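Local atomic coordinates of malonyl CoA-acyl carrier protein transacylase (Staphylococcus aureus, PDB entry 3IM9), a protein that catalyses transfer of the malonyl group from malonyl-CoA to the holo acyl carrier protein, supplying malonyl-ACP to bacterial fatty acid biosynthesis. Residues G25-L30 with E54-D59; L88-T93 with A230-V235; S176-L181 with S208-V213. All coordinates share one frame; numbering follows the deposited sequence.

Interaction 1 of 3, residues G25-L30 with E54-D59; sequences GMAQDL and ETMFTD
The Phe57 ring meets the turn of 25-30 on one face and at one edge. Over the face sits Gln28 CA, 3.9 Å from the ring centroid and 24° off the normal, a CH-pi contact displaced toward the rim. At the edge, in the ring plane, Met26 O approaches Phe57 CD1 to 3.3 Å. The carbonyl carbon of Ala27 comes in obliquely near CE1. Phe57 CG stands beside its own backbone N (chi1 -58°), and from there the ring reaches across to the turn, while the Gln28 side chain slides past it in the opposite sense, CB lying 3.7 Å from Phe57 CD1.

One hydrogen bond joins the backbones: Gly25 N donates to Met56 O over 2.8 Å, in the carbonyl plane, with 159° at the hydrogen. Gly25 CA also makes a CA-H...O contact of 3.4 Å to Phe57 O. The positive phi of Gly25 would jam a CB against the preceding carbonyl oxygen. Gly25 to Gln28 form a type II beta turn, closed by Gln28 N to Gly25 O.

Met26 and Met56 cross at about a right angle, and Met56 CE packs 3.7 Å from Ala27 CB. Leu41 of helix 35-47 touches both Ala27 and Met56, and His77 of helix 67-84 touches Met26 and Ala27.

A turn is thus docked on the C-terminal end of helix 52-57, away from the active-site and calcium residues. Chemically, the contact pairs one directional backbone bond with apolar and aromatic contacts, and the in-plane approach sets a partly negative carbonyl oxygen against the weakly positive hydrogen rim of Phe57.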
loop_
_atom_site.group_PDB
_atom_site.type_symbol
_atom_site.label_atom_id
_atom_site.label_comp_id
_atom_site.label_asym_id
_atom_site.label_seq_id
_atom_site.Cartn_x
_atom_site.Cartn_y
_atom_site.Cartn_z
ATOM N N GLY A 25 2.281 -11.364 -14.938
ATOM C CA GLY A 25 3.471 -11.053 -15.735
ATOM C C GLY A 25 4.424 -10.144 -14.947
ATOM O O GLY A 25 5.561 -9.898 -15.377
ATOM N N MET A 26 3.977 -9.625 -13.804
ATOM C CA MET A 26 4.783 -8.677 -13.021
ATOM C C MET A 26 6.146 -9.264 -12.657
ATOM O O MET A 26 6.242 -10.391 -12.110
ATOM C CB MET A 26 4.032 -8.215 -11.772
ATOM C CG MET A 26 3.639 -9.388 -10.843
ATOM S SD MET A 26 2.439 -8.887 -9.542
ATOM C CE MET A 26 3.524 -7.916 -8.427
ATOM N N ALA A 27 7.185 -8.465 -12.997
ATOM C CA ALA A 27 8.608 -8.788 -12.723
ATOM C C ALA A 27 9.180 -9.830 -13.678
ATOM O O ALA A 27 10.377 -10.164 -13.496
ATOM C CB ALA A 27 8.841 -9.154 -11.194
ATOM N N GLN A 28 8.391 -10.317 -14.635
ATOM C CA GLN A 28 8.948 -11.403 -15.483
ATOM C C GLN A 28 10.147 -10.867 -16.310
ATOM O O GLN A 28 11.051 -11.637 -16.598
ATOM C CB GLN A 28 7.833 -12.056 -16.288
ATOM C CG GLN A 28 7.467 -11.208 -17.396
ATOM C CD GLN A 28 6.270 -11.798 -18.103
ATOM O OE1 GLN A 28 5.546 -11.043 -18.758
ATOM N NE2 GLN A 28 5.974 -13.140 -17.873
ATOM N N ASP A 29 10.168 -9.573 -16.573
ATOM C CA ASP A 29 11.244 -8.987 -17.303
ATOM C C ASP A 29 12.507 -8.848 -16.502
ATOM O O ASP A 29 13.631 -8.697 -17.100
ATOM C CB ASP A 29 10.802 -7.669 -17.912
ATOM C CG ASP A 29 10.347 -6.607 -16.849
ATOM O OD1 ASP A 29 10.494 -5.395 -17.142
ATOM O OD2 ASP A 29 9.880 -7.073 -15.782
ATOM N N LEU A 30 12.415 -8.826 -15.182
ATOM C CA LEU A 30 13.617 -8.699 -14.342
ATOM C C LEU A 30 14.361 -10.024 -14.187
ATOM O O LEU A 30 15.577 -10.034 -14.012
ATOM C CB LEU A 30 13.165 -8.161 -12.940
ATOM C CG LEU A 30 12.538 -6.757 -12.949
ATOM C CD1 LEU A 30 11.960 -6.550 -11.543
ATOM C CD2 LEU A 30 13.558 -5.684 -13.282
ATOM N N GLU A 54 5.801 -18.355 -10.109
ATOM C CA GLU A 54 4.780 -18.819 -11.084
ATOM C C GLU A 54 3.536 -17.946 -10.919
ATOM O O GLU A 54 2.977 -17.448 -11.881
ATOM C CB GLU A 54 4.462 -20.264 -10.804
ATOM C CG GLU A 54 3.479 -20.808 -11.926
ATOM C CD GLU A 54 2.061 -20.337 -11.894
ATOM O OE1 GLU A 54 1.519 -20.195 -10.789
ATOM O OE2 GLU A 54 1.515 -20.165 -13.001
ATOM N N THR A 55 3.249 -17.644 -9.652
ATOM C CA THR A 55 2.021 -16.873 -9.352
ATOM C C THR A 55 2.128 -15.458 -9.918
ATOM O O THR A 55 1.151 -14.932 -10.511
ATOM C CB THR A 55 1.725 -16.873 -7.870
ATOM O OG1 THR A 55 1.543 -18.214 -7.440
ATOM C CG2 THR A 55 0.366 -16.123 -7.552
ATOM N N MET A 56 3.343 -14.864 -9.831
ATOM C CA MET A 56 3.587 -13.541 -10.388
ATOM C C MET A 56 3.591 -13.552 -11.957
ATOM O O MET A 56 3.046 -12.657 -12.632
ATOM C CB MET A 56 4.935 -12.979 -9.920
ATOM C CG MET A 56 4.828 -12.633 -8.402
ATOM S SD MET A 56 6.435 -12.274 -7.703
ATOM C CE MET A 56 6.823 -10.676 -8.486
ATOM N N PHE A 57 4.267 -14.530 -12.540
ATOM C CA PHE A 57 4.548 -14.454 -13.968
ATOM C C PHE A 57 3.478 -15.053 -14.865
ATOM O O PHE A 57 3.339 -14.471 -15.976
ATOM C CB PHE A 57 5.880 -15.213 -14.307
ATOM C CG PHE A 57 7.123 -14.711 -13.572
ATOM C CD1 PHE A 57 7.236 -13.447 -12.942
ATOM C CD2 PHE A 57 8.273 -15.580 -13.568
ATOM C CE1 PHE A 57 8.430 -13.043 -12.253
ATOM C CE2 PHE A 57 9.425 -15.142 -12.915
ATOM C CZ PHE A 57 9.543 -13.894 -12.282
ATOM N N THR A 58 2.824 -16.148 -14.481
ATOM C CA THR A 58 1.861 -16.779 -15.357
ATOM C C THR A 58 0.521 -17.056 -14.616
ATOM O O THR A 58 -0.523 -17.118 -15.295
ATOM C CB THR A 58 2.408 -18.087 -15.960
ATOM O OG1 THR A 58 3.026 -18.877 -14.969
ATOM C CG2 THR A 58 3.547 -17.745 -16.911
ATOM N N ASP A 59 0.525 -17.234 -13.289
ATOM C CA ASP A 59 -0.653 -17.433 -12.440
ATOM C C ASP A 59 -1.641 -18.452 -13.032
ATOM O O ASP A 59 -2.827 -18.146 -13.228
ATOM C CB ASP A 59 -1.347 -16.144 -12.178
ATOM C CG ASP A 59 -2.309 -16.266 -11.011
ATOM O OD1 ASP A 59 -3.221 -15.375 -10.930
ATOM O OD2 ASP A 59 -2.142 -17.184 -10.186
#

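Interaction 2 of 3, residues L88-T93 with A230-V235; sequences LNPDFT and AKFPVV
Phe232 and Thr93 meet with well-defined first torsions: chi1 of 43° sets Phe232 CG between its backbone N and carbonyl carbon, while Thr93 OG1 is anti to its backbone N, with CG2 on the side of the Phe232 ring. Thr93 CG2 comes to the ring edge, 3.6 Å from Phe232 CE2, the two side chains crossing at about a right angle. Pro90 takes a face instead; its CG sits 3.8 Å from the Phe232 ring centroid, 23° off the normal, in a CH-pi contact shifted toward CZ.

The backbones pair at Thr93. Thr93 N donates to Pro233 O at 3.0 Å, and Val235 N donates to Thr93 O at 2.8 Å with 169° at the hydrogen, so the backbone N and O of Thr93 are both used, bonding to the residues on either side of Val234 in a single bridge of the parallel pattern. Strand 92-95 is an edge strand of the four-stranded parallel sheet, to which 234-235 adds this bridge; along the chain it leads into the GxSxG sequence, consistent with a nucleophile elbow, that carries Ser97, the active-site serine by similarity.

Beyond the bridge, Pro233 CB packs at the edge of the Phe92 ring, 3.6 Å from CD2. Thr93 OG1 is hydrogen-bonded to Ile14 O of the adjacent strand and to Ser103 OG, and Leu270 of helix 263-272 touches both Phe92 and Val235.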
loop_
_atom_site.group_PDB
_atom_site.type_symbol
_atom_site.label_atom_id
_atom_site.label_comp_id
_atom_site.label_asym_id
_atom_site.label_seq_id
_atom_site.Cartn_x
_atom_site.Cartn_y
_atom_site.Cartn_z
ATOM N N LEU A 88 19.548 5.895 -5.975
ATOM C CA LEU A 88 18.285 6.353 -5.612
ATOM C C LEU A 88 18.628 6.835 -4.195
ATOM O O LEU A 88 19.172 6.071 -3.347
ATOM C CB LEU A 88 17.356 5.155 -5.583
ATOM C CG LEU A 88 15.884 5.414 -5.675
ATOM C CD1 LEU A 88 15.485 6.091 -6.948
ATOM C CD2 LEU A 88 15.333 4.004 -5.602
ATOM N N ASN A 89 18.300 8.108 -4.040
ATOM C CA ASN A 89 18.656 8.951 -2.897
ATOM C C ASN A 89 17.398 9.555 -2.301
ATOM O O ASN A 89 17.171 10.777 -2.343
ATOM C CB ASN A 89 19.576 10.106 -3.363
ATOM C CG ASN A 89 20.881 9.629 -3.993
ATOM O OD1 ASN A 89 21.374 10.297 -4.972
ATOM N ND2 ASN A 89 21.442 8.572 -3.491
ATOM N N PRO A 90 16.486 8.682 -1.785
ATOM C CA PRO A 90 15.283 9.286 -1.254
ATOM C C PRO A 90 15.497 10.073 0.020
ATOM O O PRO A 90 16.328 9.685 0.831
ATOM C CB PRO A 90 14.386 8.035 -0.968
ATOM C CG PRO A 90 15.342 6.922 -0.671
ATOM C CD PRO A 90 16.490 7.212 -1.641
ATOM N N ASP A 91 14.713 11.123 0.162
ATOM C CA ASP A 91 14.605 11.857 1.418
ATOM C C ASP A 91 13.528 11.269 2.354
ATOM O O ASP A 91 13.667 11.299 3.595
ATOM C CB ASP A 91 14.317 13.282 1.082
ATOM C CG ASP A 91 15.412 13.896 0.197
ATOM O OD1 ASP A 91 16.562 13.971 0.762
ATOM O OD2 ASP A 91 15.109 14.349 -0.914
ATOM N N PHE A 92 12.513 10.595 1.742
ATOM C CA PHE A 92 11.412 10.025 2.537
ATOM C C PHE A 92 10.824 8.893 1.677
ATOM O O PHE A 92 11.125 8.717 0.486
ATOM C CB PHE A 92 10.239 11.036 2.652
ATOM C CG PHE A 92 10.614 12.354 3.382
ATOM C CD1 PHE A 92 10.975 13.427 2.582
ATOM C CD2 PHE A 92 10.608 12.437 4.765
ATOM C CE1 PHE A 92 11.370 14.665 3.183
ATOM C CE2 PHE A 92 10.960 13.670 5.376
ATOM C CZ PHE A 92 11.331 14.746 4.542
ATOM N N THR A 93 9.922 8.152 2.331
ATOM C CA THR A 93 9.192 7.102 1.584
ATOM C C THR A 93 7.832 6.944 2.226
ATOM O O THR A 93 7.590 7.281 3.402
ATOM C CB THR A 93 9.998 5.782 1.649
ATOM O OG1 THR A 93 9.317 4.784 0.866
ATOM C CG2 THR A 93 10.175 5.247 3.023
ATOM N N ALA A 230 14.578 3.490 11.004
ATOM C CA ALA A 230 14.572 3.763 9.554
ATOM C C ALA A 230 15.771 4.682 9.229
ATOM O O ALA A 230 16.010 5.682 9.985
ATOM C CB ALA A 230 13.248 4.476 9.196
ATOM N N LYS A 231 16.396 4.462 8.076
ATOM C CA LYS A 231 17.466 5.335 7.629
ATOM C C LYS A 231 17.003 6.672 7.060
ATOM O O LYS A 231 17.786 7.647 6.975
ATOM C CB LYS A 231 18.322 4.566 6.616
ATOM C CG LYS A 231 19.286 3.522 7.210
ATOM C CD LYS A 231 20.122 2.876 6.050
ATOM C CE LYS A 231 21.240 1.889 6.473
ATOM N NZ LYS A 231 20.877 1.216 7.701
ATOM N N PHE A 232 15.707 6.810 6.728
ATOM C CA PHE A 232 15.108 8.094 6.326
ATOM C C PHE A 232 13.609 7.874 6.711
ATOM O O PHE A 232 13.209 6.696 6.865
ATOM C CB PHE A 232 15.332 8.445 4.822
ATOM C CG PHE A 232 15.122 7.269 3.886
ATOM C CD1 PHE A 232 16.203 6.433 3.534
ATOM C CD2 PHE A 232 13.830 6.942 3.366
ATOM C CE1 PHE A 232 16.049 5.343 2.700
ATOM C CE2 PHE A 232 13.684 5.802 2.532
ATOM C CZ PHE A 232 14.720 4.970 2.226
ATOM N N PRO A 233 12.858 8.979 6.901
ATOM C CA PRO A 233 11.488 8.826 7.473
ATOM C C PRO A 233 10.517 8.071 6.518
ATOM O O PRO A 233 10.468 8.304 5.320
ATOM C CB PRO A 233 10.985 10.252 7.642
ATOM C CG PRO A 233 12.334 11.179 7.735
ATOM C CD PRO A 233 13.275 10.393 6.806
ATOM N N VAL A 234 9.737 7.219 7.173
ATOM C CA VAL A 234 8.641 6.441 6.518
ATOM C C VAL A 234 7.386 7.224 6.936
ATOM O O VAL A 234 7.093 7.324 8.180
ATOM C CB VAL A 234 8.609 5.046 7.033
ATOM C CG1 VAL A 234 7.400 4.305 6.383
ATOM C CG2 VAL A 234 9.933 4.286 6.791
ATOM N N VAL A 235 6.635 7.771 5.986
ATOM C CA VAL A 235 5.384 8.481 6.322
ATOM C C VAL A 235 4.322 7.401 6.464
ATOM O O VAL A 235 3.953 6.774 5.478
ATOM C CB VAL A 235 5.024 9.515 5.307
ATOM C CG1 VAL A 235 3.749 10.308 5.730
ATOM C CG2 VAL A 235 6.205 10.530 5.234
#

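Interaction 3 of 3, residues S176-L181 with S208-V213; sequences SGHKAL and SSLMKV
Leu210 and His178 form the first shell of this contact. Leu210 CD1 lies over the centre of the imidazole, 3.9 Å from the ring centroid and only 13° off its normal, which meets the geometry of a CH-pi contact. The second methyl, CD2, reaches the CE1 and NE2 side of the same ring, 3.8 Å from CE1, and the two side chains cross at about a right angle. Leu210 CD1 also lies 4.0 Å from the carbonyl carbon of Gly177. The other meeting is between serines: Ser176 OG rests 3.6 Å from Ser208 CB.

The polar groups are held by a second shell. His178 CG stands beside its backbone N (chi1 -74°), and ND1 is hydrogen-bonded to Ile161 N, which fixes the rotation of the ring and identifies ND1 as the acceptor nitrogen. Ser208 OG lies between its own backbone N and carbonyl carbon (chi1 83°), from where it accepts from Leu210 N at 3.2 Å. This is an ST turn at the start of the 3-10 segment 209-211, and the hydroxyl is also bonded to Pro205 O. Ser176 OG bonds to Phe206 O, tying the end of its strand to the chain just ahead of His207, an active-site residue by similarity, whose side chain lies about 6 Å from that of Ser176.

Further out, Gly177 turns the chain at backbone angles where a CB would collide with the preceding carbonyl oxygen, and His178 follows as the N-cap residue of helix 179-188. The contact therefore joins the end of strand 172-176, in the mixed sheet beside strands 135-141 and 162-169, to the loop between strand 196-199 and helix 215-222.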
loop_
_atom_site.group_PDB
_atom_site.type_symbol
_atom_site.label_atom_id
_atom_site.label_comp_id
_atom_site.label_asym_id
_atom_site.label_seq_id
_atom_site.Cartn_x
_atom_site.Cartn_y
_atom_site.Cartn_z
ATOM N N SER A 176 -15.196 0.573 4.158
ATOM C CA SER A 176 -15.069 -0.827 4.554
ATOM C C SER A 176 -15.922 -1.150 5.746
ATOM O O SER A 176 -16.155 -0.303 6.613
ATOM C CB SER A 176 -13.586 -1.045 4.923
ATOM O OG SER A 176 -13.357 -2.366 5.256
ATOM N N GLY A 177 -16.396 -2.390 5.818
ATOM C CA GLY A 177 -17.162 -2.773 7.033
ATOM C C GLY A 177 -18.076 -3.938 6.730
ATOM O O GLY A 177 -17.782 -4.801 5.866
ATOM N N HIS A 178 -19.188 -4.048 7.474
ATOM C CA HIS A 178 -20.088 -5.206 7.224
ATOM C C HIS A 178 -20.620 -5.211 5.812
ATOM O O HIS A 178 -21.045 -4.158 5.302
ATOM C CB HIS A 178 -21.238 -5.107 8.241
ATOM C CG HIS A 178 -20.790 -5.497 9.612
ATOM N ND1 HIS A 178 -20.508 -4.550 10.578
ATOM C CD2 HIS A 178 -20.501 -6.713 10.161
ATOM C CE1 HIS A 178 -20.078 -5.160 11.666
ATOM N NE2 HIS A 178 -20.073 -6.474 11.449
ATOM N N LYS A 179 -20.658 -6.408 5.185
ATOM C CA LYS A 179 -21.046 -6.467 3.759
ATOM C C LYS A 179 -22.484 -5.983 3.534
ATOM O O LYS A 179 -22.750 -5.402 2.488
ATOM C CB LYS A 179 -20.755 -7.892 3.233
ATOM C CG LYS A 179 -21.087 -7.978 1.695
ATOM C CD LYS A 179 -20.697 -9.341 1.183
ATOM C CE LYS A 179 -20.805 -9.357 -0.364
ATOM N NZ LYS A 179 -22.238 -9.222 -0.832
ATOM N N ALA A 180 -23.387 -6.249 4.493
ATOM C CA ALA A 180 -24.760 -5.769 4.291
ATOM C C ALA A 180 -24.806 -4.264 4.079
ATOM O O ALA A 180 -25.585 -3.771 3.257
ATOM C CB ALA A 180 -25.711 -6.104 5.499
ATOM N N LEU A 181 -23.968 -3.538 4.811
ATOM C CA LEU A 181 -23.953 -2.065 4.673
ATOM C C LEU A 181 -23.169 -1.636 3.449
ATOM O O LEU A 181 -23.578 -0.675 2.747
ATOM C CB LEU A 181 -23.296 -1.354 5.883
ATOM C CG LEU A 181 -24.136 -1.568 7.177
ATOM C CD1 LEU A 181 -23.472 -0.818 8.321
ATOM C CD2 LEU A 181 -25.647 -1.192 7.032
ATOM N N SER A 208 -10.782 -1.402 8.432
ATOM C CA SER A 208 -11.907 -0.971 9.319
ATOM C C SER A 208 -11.605 -1.513 10.723
ATOM O O SER A 208 -10.757 -2.438 10.958
ATOM C CB SER A 208 -13.227 -1.542 8.792
ATOM O OG SER A 208 -13.390 -2.917 9.251
ATOM N N SER A 209 -12.296 -0.943 11.697
ATOM C CA SER A 209 -12.155 -1.361 13.122
ATOM C C SER A 209 -12.466 -2.873 13.337
ATOM O O SER A 209 -11.956 -3.488 14.307
ATOM C CB SER A 209 -13.060 -0.452 13.988
ATOM O OG SER A 209 -14.412 -0.641 13.588
ATOM N N LEU A 210 -13.202 -3.507 12.388
ATOM C CA LEU A 210 -13.414 -4.941 12.490
ATOM C C LEU A 210 -12.112 -5.759 12.426
ATOM O O LEU A 210 -12.079 -6.853 12.975
ATOM C CB LEU A 210 -14.371 -5.434 11.400
ATOM C CG LEU A 210 -15.827 -4.798 11.441
ATOM C CD1 LEU A 210 -16.588 -5.225 10.246
ATOM C CD2 LEU A 210 -16.459 -5.333 12.752
ATOM N N MET A 211 -11.038 -5.193 11.807
ATOM C CA MET A 211 -9.805 -5.969 11.669
ATOM C C MET A 211 -9.030 -6.072 13.000
ATOM O O MET A 211 -7.990 -6.717 13.045
ATOM C CB MET A 211 -8.932 -5.347 10.590
ATOM C CG MET A 211 -9.620 -5.381 9.161
ATOM S SD MET A 211 -10.174 -7.044 8.692
ATOM C CE MET A 211 -8.541 -7.953 8.576
ATOM N N LYS A 212 -9.569 -5.457 14.071
ATOM C CA LYS A 212 -8.922 -5.725 15.389
ATOM C C LYS A 212 -8.876 -7.195 15.715
ATOM O O LYS A 212 -8.011 -7.637 16.513
ATOM C CB LYS A 212 -9.677 -4.949 16.462
ATOM C CG LYS A 212 -9.303 -3.515 16.367
ATOM C CD LYS A 212 -10.219 -2.672 17.303
ATOM C CE LYS A 212 -10.024 -1.116 17.132
ATOM N NZ LYS A 212 -10.931 -0.273 18.037
ATOM N N VAL A 213 -9.706 -8.029 15.087
ATOM C CA VAL A 213 -9.724 -9.486 15.347
ATOM C C VAL A 213 -8.385 -10.152 15.054
ATOM O O VAL A 213 -8.159 -11.269 15.589
ATOM C CB VAL A 213 -10.874 -10.265 14.625
ATOM C CG1 VAL A 213 -12.218 -9.796 15.154
ATOM C CG2 VAL A 213 -10.732 -10.183 13.110
#

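Overall arrangement
The three contacts occupy separate parts of one acyl transferase domain, and none touches another. Their centres are 28 Å apart for interactions 1 and 2, and 32 Å for each other pair; interactions 2 and 3 lie on opposite sides of the chain's centre. Interaction 1 closes first along the sequence, joining a loop to helix 52-57. Interaction 2 then spans 136 residues from strand 92-95 of the parallel sheet, and interaction 3, at the mixed sheet, is nested inside that span. Ser97 comes four residues after 88-93 and His207 immediately before 208-213, so interactions 2 and 3 join strand and loop next to the two positions that are, by similarity, the active-site residues.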